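Local coordinates for protein alpha-L-rhamnosidase (PDB 3W5M) that hydrolyses terminal non-reducing alpha-L-rhamnose residues from alpha-L-rhamnosides, including citrus flavonoids and gum arabic, and binds L-rhamnose through a calcium-dependent carbohydrate-binding module, at residues V11-Q15 against E656-F660; G478-K484 against G589-S595; A762-H766 against S820-V824. Residue numbers count along the deposited sequence, not the author numbering.

Contact 1 (V11-Q15 against E656-F660)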
loop_
_atom_site.group_PDB
_atom_site.type_symbol
_atom_site.label_atom_id
_atom_site.label_comp_id
_atom_site.label_asym_id
_atom_site.label_seq_id
_atom_site.Cartn_x
_atom_site.Cartn_y
_atom_site.Cartn_z
ATOM N N VAL A 11 -0.288 -24.279 -0.253
ATOM C CA VAL A 11 0.581 -24.228 0.912
ATOM C C VAL A 11 0.666 -22.748 1.292
ATOM O O VAL A 11 1.021 -21.904 0.473
ATOM C CB VAL A 11 1.976 -24.797 0.600
ATOM C CG1 VAL A 11 2.864 -24.729 1.841
ATOM C CG2 VAL A 11 1.880 -26.260 0.130
ATOM N N GLU A 12 0.318 -22.422 2.531
ATOM C CA GLU A 12 0.305 -21.020 2.937
ATOM C C GLU A 12 -0.426 -20.120 1.923
ATOM O O GLU A 12 0.099 -19.064 1.540
ATOM C CB GLU A 12 1.730 -20.511 3.233
ATOM C CG GLU A 12 2.431 -21.214 4.391
ATOM C CD GLU A 12 1.826 -20.839 5.748
ATOM O OE1 GLU A 12 1.400 -19.663 5.928
ATOM O OE2 GLU A 12 1.780 -21.710 6.648
ATOM N N TYR A 13 -1.638 -20.543 1.540
ATOM C CA TYR A 13 -2.564 -19.787 0.687
ATOM C C TYR A 13 -2.184 -19.763 -0.780
ATOM O O TYR A 13 -2.875 -19.137 -1.570
ATOM C CB TYR A 13 -2.712 -18.326 1.175
ATOM C CG TYR A 13 -3.424 -18.225 2.504
ATOM C CD1 TYR A 13 -4.797 -18.215 2.560
ATOM C CD2 TYR A 13 -2.710 -18.120 3.700
ATOM C CE1 TYR A 13 -5.470 -18.107 3.773
ATOM C CE2 TYR A 13 -3.370 -18.015 4.932
ATOM C CZ TYR A 13 -4.751 -18.021 4.957
ATOM O OH TYR A 13 -5.461 -17.885 6.150
ATOM N N VAL A 14 -1.089 -20.393 -1.162
ATOM C CA VAL A 14 -0.695 -20.269 -2.583
ATOM C C VAL A 14 -0.327 -21.631 -3.200
ATOM O O VAL A 14 0.060 -22.548 -2.493
ATOM C CB VAL A 14 0.426 -19.220 -2.840
ATOM C CG1 VAL A 14 0.130 -17.849 -2.212
ATOM C CG2 VAL A 14 1.770 -19.725 -2.407
ATOM N N GLN A 15 -0.396 -21.727 -4.527
ATOM C CA GLN A 15 0.055 -22.911 -5.214
ATOM C C GLN A 15 1.554 -22.784 -5.476
ATOM O O GLN A 15 2.017 -21.778 -6.016
ATOM C CB GLN A 15 -0.711 -23.066 -6.538
ATOM C CG GLN A 15 -2.213 -23.234 -6.364
ATOM C CD GLN A 15 -2.792 -24.180 -7.397
ATOM O OE1 GLN A 15 -2.736 -23.927 -8.602
ATOM N NE2 GLN A 15 -3.309 -25.301 -6.930
ATOM N N GLU A 656 -8.132 -12.277 -1.777
ATOM C CA GLU A 656 -7.434 -13.083 -0.784
ATOM C C GLU A 656 -6.526 -12.125 -0.003
ATOM O O GLU A 656 -5.527 -11.634 -0.510
ATOM C CB GLU A 656 -6.652 -14.229 -1.425
ATOM C CG GLU A 656 -5.940 -15.109 -0.381
ATOM C CD GLU A 656 -4.498 -14.687 -0.110
ATOM O OE1 GLU A 656 -3.672 -14.748 -1.049
ATOM O OE2 GLU A 656 -4.158 -14.300 1.050
ATOM N N SER A 657 -6.922 -11.828 1.233
ATOM C CA SER A 657 -6.276 -10.794 2.031
ATOM C C SER A 657 -5.508 -11.383 3.209
ATOM O O SER A 657 -4.896 -10.639 3.979
ATOM C CB SER A 657 -7.326 -9.768 2.533
ATOM O OG SER A 657 -7.915 -9.088 1.425
ATOM N N ALA A 658 -5.464 -12.722 3.309
ATOM C CA ALA A 658 -4.785 -13.358 4.443
ATOM C C ALA A 658 -3.289 -13.097 4.490
ATOM O O ALA A 658 -2.767 -12.683 5.509
ATOM C CB ALA A 658 -5.062 -14.852 4.465
ATOM N N ARG A 659 -2.565 -13.362 3.402
ATOM C CA ARG A 659 -1.136 -13.136 3.458
ATOM C C ARG A 659 -0.855 -11.629 3.660
ATOM O O ARG A 659 0.063 -11.255 4.407
ATOM C CB ARG A 659 -0.475 -13.606 2.162
ATOM C CG ARG A 659 -0.469 -15.132 1.956
ATOM C CD ARG A 659 0.155 -15.444 0.584
ATOM N NE ARG A 659 -0.734 -14.946 -0.470
ATOM C CZ ARG A 659 -0.316 -14.461 -1.651
ATOM N NH1 ARG A 659 0.973 -14.409 -1.954
ATOM N NH2 ARG A 659 -1.215 -14.003 -2.523
ATOM N N PHE A 660 -1.641 -10.773 2.988
ATOM C CA PHE A 660 -1.376 -9.324 3.004
ATOM C C PHE A 660 -1.572 -8.758 4.411
ATOM O O PHE A 660 -0.708 -8.050 4.921
ATOM C CB PHE A 660 -2.289 -8.573 2.016
ATOM C CG PHE A 660 -1.838 -7.149 1.726
ATOM C CD1 PHE A 660 -0.690 -6.896 0.937
ATOM C CD2 PHE A 660 -2.552 -6.071 2.233
ATOM C CE1 PHE A 660 -0.282 -5.586 0.666
ATOM C CE2 PHE A 660 -2.152 -4.759 1.973
ATOM C CZ PHE A 660 -1.015 -4.520 1.182
HETATM O O HOH W 1 -3.632 -16.836 -2.944
#

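Contact 2 (G478-K484 against G589-S595)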
loop_
_atom_site.group_PDB
_atom_site.type_symbol
_atom_site.label_atom_id
_atom_site.label_comp_id
_atom_site.label_asym_id
_atom_site.label_seq_id
_atom_site.Cartn_x
_atom_site.Cartn_y
_atom_site.Cartn_z
ATOM N N GLY A 478 2.009 -11.185 -0.907
ATOM C CA GLY A 478 2.289 -11.239 -2.359
ATOM C C GLY A 478 3.022 -10.006 -2.806
ATOM O O GLY A 478 2.565 -8.905 -2.558
ATOM N N PRO A 479 4.164 -10.183 -3.485
ATOM C CA PRO A 479 4.907 -9.088 -4.063
ATOM C C PRO A 479 4.004 -8.231 -4.945
ATOM O O PRO A 479 3.042 -8.729 -5.535
ATOM C CB PRO A 479 5.931 -9.813 -4.931
ATOM C CG PRO A 479 6.200 -11.088 -4.184
ATOM C CD PRO A 479 4.817 -11.488 -3.736
ATOM N N VAL A 480 4.256 -6.938 -4.975
ATOM C CA VAL A 480 3.492 -6.044 -5.825
ATOM C C VAL A 480 3.841 -6.413 -7.275
ATOM O O VAL A 480 5.014 -6.565 -7.599
ATOM C CB VAL A 480 3.901 -4.583 -5.554
ATOM C CG1 VAL A 480 3.331 -3.635 -6.618
ATOM C CG2 VAL A 480 3.430 -4.148 -4.153
ATOM N N ARG A 481 2.816 -6.596 -8.112
ATOM C CA ARG A 481 3.068 -6.899 -9.538
ATOM C C ARG A 481 2.044 -6.156 -10.372
ATOM O O ARG A 481 1.034 -5.717 -9.846
ATOM C CB ARG A 481 2.981 -8.419 -9.835
ATOM C CG ARG A 481 4.028 -9.243 -9.081
ATOM C CD ARG A 481 3.815 -10.731 -9.303
ATOM N NE ARG A 481 4.825 -11.412 -8.523
ATOM C CZ ARG A 481 4.716 -12.625 -8.027
ATOM N NH1 ARG A 481 3.629 -13.352 -8.236
ATOM N NH2 ARG A 481 5.719 -13.098 -7.314
ATOM N N ILE A 482 2.335 -5.959 -11.665
ATOM C CA ILE A 482 1.340 -5.368 -12.584
ATOM C C ILE A 482 0.246 -6.398 -12.793
ATOM O O ILE A 482 0.526 -7.558 -13.146
ATOM C CB ILE A 482 1.999 -4.970 -13.929
ATOM C CG1 ILE A 482 3.041 -3.877 -13.665
ATOM C CG2 ILE A 482 0.951 -4.539 -14.979
ATOM C CD1 ILE A 482 3.967 -3.630 -14.828
ATOM N N ALA A 483 -0.997 -6.008 -12.525
ATOM C CA ALA A 483 -2.107 -6.951 -12.618
ATOM C C ALA A 483 -2.870 -6.730 -13.912
ATOM O O ALA A 483 -3.550 -7.636 -14.394
ATOM C CB ALA A 483 -3.038 -6.776 -11.432
ATOM N N LYS A 484 -2.797 -5.515 -14.443
ATOM C CA LYS A 484 -3.489 -5.168 -15.713
ATOM C C LYS A 484 -3.053 -3.822 -16.236
ATOM O O LYS A 484 -2.450 -3.025 -15.507
ATOM C CB LYS A 484 -5.016 -5.234 -15.612
ATOM C CG LYS A 484 -5.648 -4.423 -14.517
ATOM C CD LYS A 484 -7.164 -4.603 -14.564
ATOM C CE LYS A 484 -7.788 -3.645 -15.550
ATOM N NZ LYS A 484 -8.844 -4.332 -16.335
ATOM N N GLY A 589 -1.863 2.980 -18.605
ATOM C CA GLY A 589 -1.634 2.782 -17.173
ATOM C C GLY A 589 -1.266 1.351 -16.855
ATOM O O GLY A 589 -1.814 0.403 -17.449
ATOM N N ARG A 590 -0.334 1.162 -15.904
ATOM C CA ARG A 590 0.030 -0.184 -15.472
ATOM C C ARG A 590 -0.399 -0.275 -14.019
ATOM O O ARG A 590 0.183 0.375 -13.167
ATOM C CB ARG A 590 1.527 -0.433 -15.632
ATOM C CG ARG A 590 1.967 -0.298 -17.094
ATOM C CD ARG A 590 3.479 -0.454 -17.254
ATOM N NE ARG A 590 4.177 0.525 -16.437
ATOM C CZ ARG A 590 5.345 0.335 -15.810
ATOM N NH1 ARG A 590 6.020 -0.819 -15.900
ATOM N NH2 ARG A 590 5.850 1.338 -15.084
ATOM N N VAL A 591 -1.463 -1.025 -13.780
ATOM C CA VAL A 591 -2.089 -1.139 -12.446
ATOM C C VAL A 591 -1.257 -2.113 -11.594
ATOM O O VAL A 591 -1.104 -3.276 -11.976
ATOM C CB VAL A 591 -3.516 -1.683 -12.596
ATOM C CG1 VAL A 591 -4.193 -1.900 -11.236
ATOM C CG2 VAL A 591 -4.353 -0.724 -13.452
ATOM N N MET A 592 -0.742 -1.630 -10.456
ATOM C CA MET A 592 0.124 -2.409 -9.576
ATOM C C MET A 592 -0.473 -2.583 -8.201
ATOM O O MET A 592 -0.958 -1.618 -7.641
ATOM C CB MET A 592 1.441 -1.678 -9.384
ATOM C CG MET A 592 2.267 -1.659 -10.642
ATOM S SD MET A 592 3.742 -0.631 -10.430
ATOM C CE MET A 592 4.231 -0.524 -12.165
ATOM N N HIS A 593 -0.401 -3.805 -7.669
ATOM C CA HIS A 593 -0.828 -4.083 -6.276
ATOM C C HIS A 593 -0.298 -5.428 -5.845
ATOM O O HIS A 593 0.353 -6.140 -6.626
ATOM C CB HIS A 593 -2.376 -4.011 -6.105
ATOM C CG HIS A 593 -3.161 -4.822 -7.089
ATOM N ND1 HIS A 593 -3.299 -6.194 -6.994
ATOM C CD2 HIS A 593 -3.924 -4.440 -8.148
ATOM C CE1 HIS A 593 -4.074 -6.623 -7.979
ATOM N NE2 HIS A 593 -4.474 -5.577 -8.684
ATOM N N THR A 594 -0.526 -5.771 -4.577
ATOM C CA THR A 594 -0.175 -7.101 -4.109
ATOM C C THR A 594 -0.698 -8.234 -5.020
ATOM O O THR A 594 -1.834 -8.184 -5.525
ATOM C CB THR A 594 -0.602 -7.306 -2.643
ATOM O OG1 THR A 594 -0.053 -8.549 -2.164
ATOM C CG2 THR A 594 -2.096 -7.322 -2.493
ATOM N N SER A 595 0.135 -9.257 -5.233
ATOM C CA SER A 595 -0.230 -10.357 -6.124
ATOM C C SER A 595 -1.089 -11.312 -5.346
ATOM O O SER A 595 -0.599 -12.300 -4.792
ATOM C CB SER A 595 1.021 -11.044 -6.711
ATOM O OG SER A 595 2.046 -11.253 -5.704
HETATM O O HOH W 2 -0.714 -10.623 -0.416
#

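Contact 3 (A762-H766 against S820-V824)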
loop_
_atom_site.group_PDB
_atom_site.type_symbol
_atom_site.label_atom_id
_atom_site.label_comp_id
_atom_site.label_asym_id
_atom_site.label_seq_id
_atom_site.Cartn_x
_atom_site.Cartn_y
_atom_site.Cartn_z
ATOM N N ALA A 762 -16.874 2.366 24.051
ATOM C CA ALA A 762 -17.487 1.310 23.239
ATOM C C ALA A 762 -16.406 0.405 22.617
ATOM O O ALA A 762 -16.471 -0.838 22.691
ATOM C CB ALA A 762 -18.377 1.909 22.167
ATOM N N TYR A 763 -15.368 1.031 22.075
ATOM C CA TYR A 763 -14.264 0.254 21.487
ATOM C C TYR A 763 -13.455 -0.578 22.491
ATOM O O TYR A 763 -13.037 -1.709 22.181
ATOM C CB TYR A 763 -13.383 1.132 20.574
ATOM C CG TYR A 763 -13.692 0.877 19.117
ATOM C CD1 TYR A 763 -13.180 -0.263 18.487
ATOM C CD2 TYR A 763 -14.505 1.733 18.366
ATOM C CE1 TYR A 763 -13.471 -0.549 17.171
ATOM C CE2 TYR A 763 -14.797 1.455 17.030
ATOM C CZ TYR A 763 -14.248 0.318 16.427
ATOM O OH TYR A 763 -14.507 -0.023 15.101
ATOM N N PHE A 764 -13.282 -0.052 23.707
ATOM C CA PHE A 764 -12.630 -0.759 24.797
ATOM C C PHE A 764 -13.377 -2.067 25.124
ATOM O O PHE A 764 -12.778 -3.151 25.171
ATOM C CB PHE A 764 -12.519 0.203 26.013
ATOM C CG PHE A 764 -11.870 -0.374 27.260
ATOM C CD1 PHE A 764 -10.972 -1.444 27.221
ATOM C CD2 PHE A 764 -12.131 0.204 28.500
ATOM C CE1 PHE A 764 -10.381 -1.927 28.375
ATOM C CE2 PHE A 764 -11.525 -0.276 29.659
ATOM C CZ PHE A 764 -10.648 -1.342 29.601
ATOM N N ALA A 765 -14.689 -1.955 25.349
ATOM C CA ALA A 765 -15.556 -3.112 25.575
ATOM C C ALA A 765 -15.480 -4.110 24.439
ATOM O O ALA A 765 -15.352 -5.310 24.689
ATOM C CB ALA A 765 -17.006 -2.671 25.756
ATOM N N HIS A 766 -15.580 -3.616 23.202
ATOM C CA HIS A 766 -15.590 -4.487 22.028
ATOM C C HIS A 766 -14.277 -5.278 21.917
ATOM O O HIS A 766 -14.290 -6.476 21.557
ATOM C CB HIS A 766 -15.802 -3.675 20.746
ATOM C CG HIS A 766 -16.006 -4.513 19.517
ATOM N ND1 HIS A 766 -17.026 -5.430 19.394
ATOM C CD2 HIS A 766 -15.323 -4.551 18.345
ATOM C CE1 HIS A 766 -16.971 -5.997 18.201
ATOM N NE2 HIS A 766 -15.942 -5.485 17.546
ATOM N N SER A 820 -24.424 -2.513 17.484
ATOM C CA SER A 820 -23.457 -3.425 16.862
ATOM C C SER A 820 -22.625 -4.223 17.876
ATOM O O SER A 820 -22.434 -5.427 17.708
ATOM C CB SER A 820 -22.495 -2.648 15.955
ATOM O OG SER A 820 -21.783 -3.564 15.149
ATOM N N MET A 821 -22.119 -3.538 18.885
ATOM C CA MET A 821 -21.182 -4.086 19.856
ATOM C C MET A 821 -21.892 -4.690 21.070
ATOM O O MET A 821 -21.245 -5.077 22.039
ATOM C CB MET A 821 -20.163 -3.033 20.299
ATOM C CG MET A 821 -19.293 -2.521 19.144
ATOM S SD MET A 821 -18.271 -1.122 19.601
ATOM C CE MET A 821 -17.281 -0.963 18.091
ATOM N N ASN A 822 -23.215 -4.769 20.978
ATOM C CA ASN A 822 -24.073 -5.388 22.003
ATOM C C ASN A 822 -23.932 -4.687 23.334
ATOM O O ASN A 822 -23.806 -5.328 24.390
ATOM C CB ASN A 822 -23.818 -6.907 22.076
ATOM C CG ASN A 822 -24.050 -7.588 20.734
ATOM O OD1 ASN A 822 -25.083 -7.383 20.108
ATOM N ND2 ASN A 822 -23.072 -8.369 20.266
ATOM N N LEU A 823 -23.964 -3.346 23.272
ATOM C CA LEU A 823 -23.785 -2.519 24.445
ATOM C C LEU A 823 -25.114 -2.017 25.032
ATOM O O LEU A 823 -25.165 -1.766 26.219
ATOM C CB LEU A 823 -22.813 -1.372 24.186
ATOM C CG LEU A 823 -21.397 -1.867 23.797
ATOM C CD1 LEU A 823 -20.517 -0.717 23.351
ATOM C CD2 LEU A 823 -20.700 -2.633 24.913
ATOM N N VAL A 824 -26.161 -1.916 24.213
ATOM C CA VAL A 824 -27.491 -1.496 24.687
ATOM C C VAL A 824 -28.067 -2.645 25.532
ATOM O O VAL A 824 -28.054 -3.783 25.093
ATOM C CB VAL A 824 -28.463 -1.245 23.507
ATOM C CG1 VAL A 824 -29.792 -0.709 24.004
ATOM C CG2 VAL A 824 -27.885 -0.271 22.493
HETATM O O HOH W 3 -18.757 -6.086 21.528
#

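Contact 1 (V11-Q15 against E656-F660)
A type I' beta turn of the N-terminal immunoglobulin-like domain, Val-11 to Val-14, docks on the capped N-terminus of helix 658-671 in the (alpha/alpha)6-barrel catalytic domain. The turn is closed by two backbone bonds, Val-14 N to Val-11 O (3.1 Å) and Val-11 N to Val-14 O (2.9 Å). Its corner residues, Glu-12 and Tyr-13, both have positive phi, as this turn type requires, and Tyr-13 points its CA-to-CB bond toward the helix. The Tyr-13 ring lies over the methyl of Ala-658 in a CH-pi contact: Ala-658 CB sits 3.5 Å from the ring centroid and 3.2 Å from Tyr-13 CZ. At the end of the same ring, Tyr-13 OH hydrogen-bonds Asp-712, so a single side chain grips the barrel by both its face and its polar end. Arg-659 lies alongside, its CG 4.0 Å from Tyr-13 CB and its CD 3.7 Å from Glu-12 O. Its side chain folds back along the helix start to form a salt bridge with Glu-656, with NE and NH2 each 3.0 Å from Glu-656 OE1, while NH2 also hydrogen-bonds Ser-595 O. Glu-656 caps the helix as well, its OE2 accepting from Arg-659 N at 3.0 Å. One face of the guanidinium is covered by Val-14, whose CG1 stands 3.5 Å from Arg-659 CZ. No direct hydrogen bond joins the two segments; instead, one water donates to both Tyr-13 O and Glu-656 OE1, at 2.8 Å each.

Contact 2 (G478-K484 against G589-S595)
Strand 589-594 runs antiparallel to strand 480-484 inside the large sheet of a beta-sandwich domain. Near the segment's beginning, Arg-590 NH1 lies 3.6 Å from Ile-482 CD1, while its NH2 bonds Pro-563 O. Val-591 faces two residues, a classic beta bulge: its O accepts from Ala-483 N and its N donates to Lys-484 O, both 2.8 Å. Met-592 packs on the face it shares with Val-480 and Ile-482, its CG 3.8 Å from Ile-482 CG1. His-593 forms the hydrogen-bonded pair with Arg-481 (Arg-481 N to His-593 O 2.9 Å, His-593 N to Arg-481 O 3.2 Å), and its ND1 donates to Thr-594 O. Thr-594, non-hydrogen-bonded partner of Val-480, donates OG1 to Gly-478 O (2.7 Å); past it, Ser-595 sends N (3.0 Å) and OG (2.7 Å) to Pro-479 O. Gly-478 is tightly fitted: a CB there would clash with Ser-595 O. Two hydroxyls and the Ser-595 amide thus supply the donors at this end, where Pro-479 offers a carbonyl but no amide hydrogen.

Contact 3 (A762-H766 against S820-V824)
Met-821 reaches across from the end of helix 812-820 to helix 756-777 with an extended side chain (chi1 m, chi2 and chi3 both t), and this straight form carries its terminal methyl onto the Tyr-763 ring. Met-821 CE lies 3.7 Å from the Tyr-763 ring centroid, over the face, and 3.6 Å from Tyr-763 CE2, a CH-pi contact within a Met-aromatic pair, with Met-821 SD 5.0 Å from the same centroid. Tyr-763 holds chi1 at -103°, between the usual wells; its CA-to-CB bond points away from the loop, and its OH bonds Asn-645. The sulfur passes close to the helix backbone, Met-821 SD standing 3.6 Å from Ala-762 O.

Both helices belong to the (alpha/alpha)6-barrel, and Met-821 sits where helix 812-820 ends in a Schellman motif, with Asn-822 as the C-prime residue at positive phi (60°). That reversal brings Leu-823 back toward the neighbouring helix. In its mt rotamer, Leu-823 spreads its two methyls over two alanines one helical turn apart, with CD1 3.6 Å from Ala-762 CB and CD2 3.8 Å from Ala-765 CB; Phe-796 of helix 783-800 borders the same pocket. His-766, chi1 t, flanks the methionine, its ND1 3.7 Å from Met-821 CG. A water 2.8 Å from His-766 ND1 donates to Met-821 O at 2.7 Å.

Along the chain, contact 1 closes the widest loop, bringing the N-terminal immunoglobulin-like domain onto the catalytic barrel, with contact 2 nested inside it and contact 3 following both. Contacts 1 and 2 have centres 16 Å apart and touch: Arg-659 NH2 lies 2.9 Å from Ser-595 O, a hydrogen bond, and Phe-660 CD1 is 3.6 Å from Thr-594 OG1. The start of helix 658-671 thus meets both the N-terminal domain and the beta-sandwich sheet. Contact 3 stands apart, its centre 31 Å from contact 1 and 38 Å from contact 2. It joins helix 756-777 to the loop after helix 812-820 within the barrel, with Tyr-763 about 7 Å from the rhamnose-binding Trp-695, side chain to side chain.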